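MymaA.19257.a.B3 (PDB 6Q10) is of unknown function but, as the soluble part of a predicted membrane-anchored secreted protein with a LytR_C domain, may act at the mycobacterial cell envelope. Local coordinates at residues A[24-27]-A[28-31]; A[129-132]-A[133-137]. All blocks are in the same frame, centred on the assembly; numbering follows the deposited sequence.

Interaction 1 (A[24-27]-A[28-31]); sequences PAQL and GETK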
# COMPACT_ATOMS: atom_id res chain seq x y z
N PRO A 24 -11.34 -0.90 -0.17
CA PRO A 24 -10.16 -1.30 -0.93
C PRO A 24 -10.56 -1.93 -2.26
O PRO A 24 -11.61 -2.58 -2.38
CB PRO A 24 -9.44 -2.30 -0.03
CG PRO A 24 -10.12 -2.22 1.31
CD PRO A 24 -11.44 -1.55 1.15
N ALA A 25 -9.68 -1.72 -3.24
CA ALA A 25 -9.82 -2.30 -4.57
C ALA A 25 -9.69 -3.82 -4.55
O ALA A 25 -8.99 -4.39 -3.72
CB ALA A 25 -8.72 -1.74 -5.48
N GLN A 26 -10.33 -4.47 -5.52
CA GLN A 26 -9.95 -5.85 -5.84
C GLN A 26 -8.48 -5.92 -6.23
O GLN A 26 -7.99 -5.11 -7.03
CB GLN A 26 -10.82 -6.38 -6.99
CG GLN A 26 -12.31 -6.37 -6.69
CD GLN A 26 -12.72 -7.27 -5.53
OE1 GLN A 26 -13.23 -6.80 -4.51
NE2 GLN A 26 -12.53 -8.57 -5.69
N LEU A 27 -7.77 -6.89 -5.67
CA LEU A 27 -6.32 -6.92 -5.84
C LEU A 27 -5.92 -7.06 -7.31
O LEU A 27 -4.88 -6.53 -7.73
CB LEU A 27 -5.71 -8.07 -5.02
CG LEU A 27 -6.13 -8.08 -3.55
CD1 LEU A 27 -5.40 -9.22 -2.85
CD2 LEU A 27 -5.85 -6.74 -2.89
N GLY A 28 -6.72 -7.77 -8.09
CA GLY A 28 -6.47 -7.97 -9.50
C GLY A 28 -6.86 -6.81 -10.38
O GLY A 28 -6.82 -6.93 -11.61
N GLU A 29 -7.23 -5.70 -9.77
CA GLU A 29 -7.62 -4.49 -10.46
C GLU A 29 -6.76 -3.33 -10.01
O GLU A 29 -7.21 -2.18 -9.99
CB GLU A 29 -9.10 -4.21 -10.23
CG GLU A 29 -9.95 -5.21 -10.99
CD GLU A 29 -11.44 -5.05 -10.75
OE1 GLU A 29 -11.84 -4.15 -9.97
OE2 GLU A 29 -12.21 -5.84 -11.29
N THR A 30 -5.52 -3.62 -9.62
CA THR A 30 -4.62 -2.61 -9.08
C THR A 30 -3.43 -2.40 -10.00
O THR A 30 -3.09 -3.26 -10.82
CB THR A 30 -4.10 -2.99 -7.67
OG1 THR A 30 -3.35 -4.22 -7.74
CG2 THR A 30 -5.24 -3.12 -6.64
N LYS A 31 -2.79 -1.25 -9.84
CA LYS A 31 -1.59 -0.88 -10.61
C LYS A 31 -0.58 -0.33 -9.60
O LYS A 31 -0.50 0.89 -9.39
CB LYS A 31 -1.93 0.12 -11.68
O HOH W 1 -11.60 -2.83 -7.72
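Glu29 lies alongside Gln26, the two side chains pointing the same way with their amide and carboxylate planes 71° apart. From its first carbon outward, Glu29 CB sits 3.5 Å from Gln26 O. The chain is extended beyond CG (chi2 177°), which carries the carboxylate along the aliphatic part of Gln26, and CD comes to rest 4.0 Å from Gln26 CB. At the tip, Glu29 OE1 also lies against Gln26 CB and CG and accepts from a water at 2.6 Å; the same water accepts from Gln26 N at 3.0 Å, so one solvent molecule bridges the carboxylate to the backbone three residues earlier. The backbone is closed by Glu29 N donating to Gln26 O at 2.9 Å; the bond is fairly straight at hydrogen, although the donor stands 51° above the carbonyl plane. Thr30 fixes the next carbonyl with its side chain: its hydroxyl, OG1, donates to Leu27 O at 2.8 Å. Its methyl, CG2, packs over Gln26 O (3.4 Å) and reaches Ala25 CB at 3.9 Å. Outside this stretch, Ala25 and Thr30 touch Thr87 on helix 85-94, while Leu27 and Thr30 pack on Phe56. The 26-to-29 bond, with Leu27 and Gly28 both in helical backbone conformation, defines a type I beta turn, here placed in the loop that leads into strand 32-36 of the mixed sheet.

Interaction 2 (A[129-132]-A[133-137]); sequences AVLS and SLRPG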
# COMPACT_ATOMS: atom_id res chain seq x y z
N ALA A 129 -8.56 -12.08 6.22
CA ALA A 129 -10.00 -12.08 5.97
C ALA A 129 -10.38 -10.98 4.99
O ALA A 129 -11.14 -11.21 4.04
CB ALA A 129 -10.76 -11.93 7.29
N VAL A 130 -9.87 -9.77 5.20
CA VAL A 130 -10.20 -8.69 4.27
C VAL A 130 -9.66 -9.00 2.88
O VAL A 130 -10.36 -8.82 1.87
CB VAL A 130 -9.67 -7.34 4.80
CG1 VAL A 130 -9.96 -6.20 3.79
CG2 VAL A 130 -10.31 -7.00 6.15
N LEU A 131 -8.40 -9.44 2.78
CA LEU A 131 -7.83 -9.72 1.45
C LEU A 131 -8.64 -10.77 0.70
O LEU A 131 -8.80 -10.67 -0.52
CB LEU A 131 -6.37 -10.18 1.55
CG LEU A 131 -5.37 -9.16 2.07
CD1 LEU A 131 -4.02 -9.82 2.26
CD2 LEU A 131 -5.26 -7.99 1.09
N SER A 132 -9.19 -11.76 1.40
CA SER A 132 -10.01 -12.77 0.73
C SER A 132 -11.23 -12.16 0.03
O SER A 132 -11.68 -12.68 -1.00
CB SER A 132 -10.43 -13.86 1.73
OG SER A 132 -11.45 -13.41 2.61
N SER A 133 -11.78 -11.06 0.57
CA SER A 133 -12.90 -10.37 -0.06
C SER A 133 -12.50 -9.53 -1.26
O SER A 133 -13.38 -8.97 -1.93
CB SER A 133 -13.59 -9.44 0.94
OG SER A 133 -13.98 -10.16 2.07
N LEU A 134 -11.20 -9.42 -1.53
CA LEU A 134 -10.66 -8.64 -2.63
C LEU A 134 -10.10 -9.54 -3.73
O LEU A 134 -9.36 -9.08 -4.60
CB LEU A 134 -9.58 -7.68 -2.10
CG LEU A 134 -10.04 -6.83 -0.91
CD1 LEU A 134 -8.87 -5.94 -0.45
CD2 LEU A 134 -11.23 -5.97 -1.30
N ARG A 135 -10.46 -10.82 -3.70
CA ARG A 135 -10.01 -11.77 -4.69
C ARG A 135 -11.24 -12.32 -5.40
O ARG A 135 -12.35 -12.11 -4.92
CB ARG A 135 -9.21 -12.90 -4.04
CG ARG A 135 -7.95 -12.46 -3.36
CD ARG A 135 -7.10 -13.66 -2.98
NE ARG A 135 -5.90 -13.22 -2.29
CZ ARG A 135 -5.70 -13.30 -0.98
NH1 ARG A 135 -6.61 -13.86 -0.20
NH2 ARG A 135 -4.57 -12.83 -0.46
N PRO A 136 -11.08 -12.97 -6.55
CA PRO A 136 -12.23 -13.63 -7.20
C PRO A 136 -12.86 -14.70 -6.31
O PRO A 136 -12.20 -15.33 -5.49
CB PRO A 136 -11.62 -14.23 -8.46
CG PRO A 136 -10.44 -13.34 -8.76
CD PRO A 136 -9.89 -12.98 -7.42
N GLY A 137 -14.17 -14.88 -6.48
CA GLY A 137 -14.88 -15.81 -5.63
C GLY A 137 -15.04 -15.37 -4.20
O GLY A 137 -15.24 -16.21 -3.32
O HOH W 2 -13.82 -9.31 4.46
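Ser133 N bonds to Val130 O at 3.0 Å and Leu134 N to Leu131 O at 2.9 Å, i to i+3 bonds of 3-10 spacing that lead from helix 125-132 into a type I beta turn spanning Ser132 to Arg135. The first of these bonds is strongly bent at hydrogen (130°) and the second straighter. The bond that closes the turn, from Arg135 N to Ser132 O, is weak at 3.5 Å. From the last residue of the turn the arginine side chain reaches back over Leu131. Arg135 CG lies 3.5 Å from Leu131 O, and the extended chain beyond it lays one face of the guanidinium over Leu131, with NH2 3.8 Å from Leu131 CB. The polar end is fixed from elsewhere, since Arg135 NE donates to Leu54 O. Leu134 turns to the buried side, where its CD1 meets both Val130 CG1 and Leu131 CD2, each at 4.4 Å. Leu93 of helix 85-94 touches Val130 and Leu134, and helix 144-153 covers Val130 through Leu146, Ile147 and Ile150. Ser132 points its hydroxyl back along the chain: a chi1 of 75° swings the oxygen toward the preceding turn, where Ser132 OG donates to Ala129 O at 2.6 Å, tilted 24° from that carbonyl plane.

Overall arrangement
Read from the N terminus, interaction 1 comes first, closing a tight turn in the loop between helix 16-20 and strand 32-36; interaction 2 follows about a hundred residues later, at the end of helix 125-132. They are in series, so they neither nest nor cross. In space, however, their centres are about 10 Å apart and the two interactions touch. The evidence is a probable hydrogen bond from Leu27 N to Leu134 O, supported by packing of Gln26 and Pro24 against Leu134. Together they join the loop before strand 32-36 to the C-terminal part of the chain, with helix 85-94 contacting both.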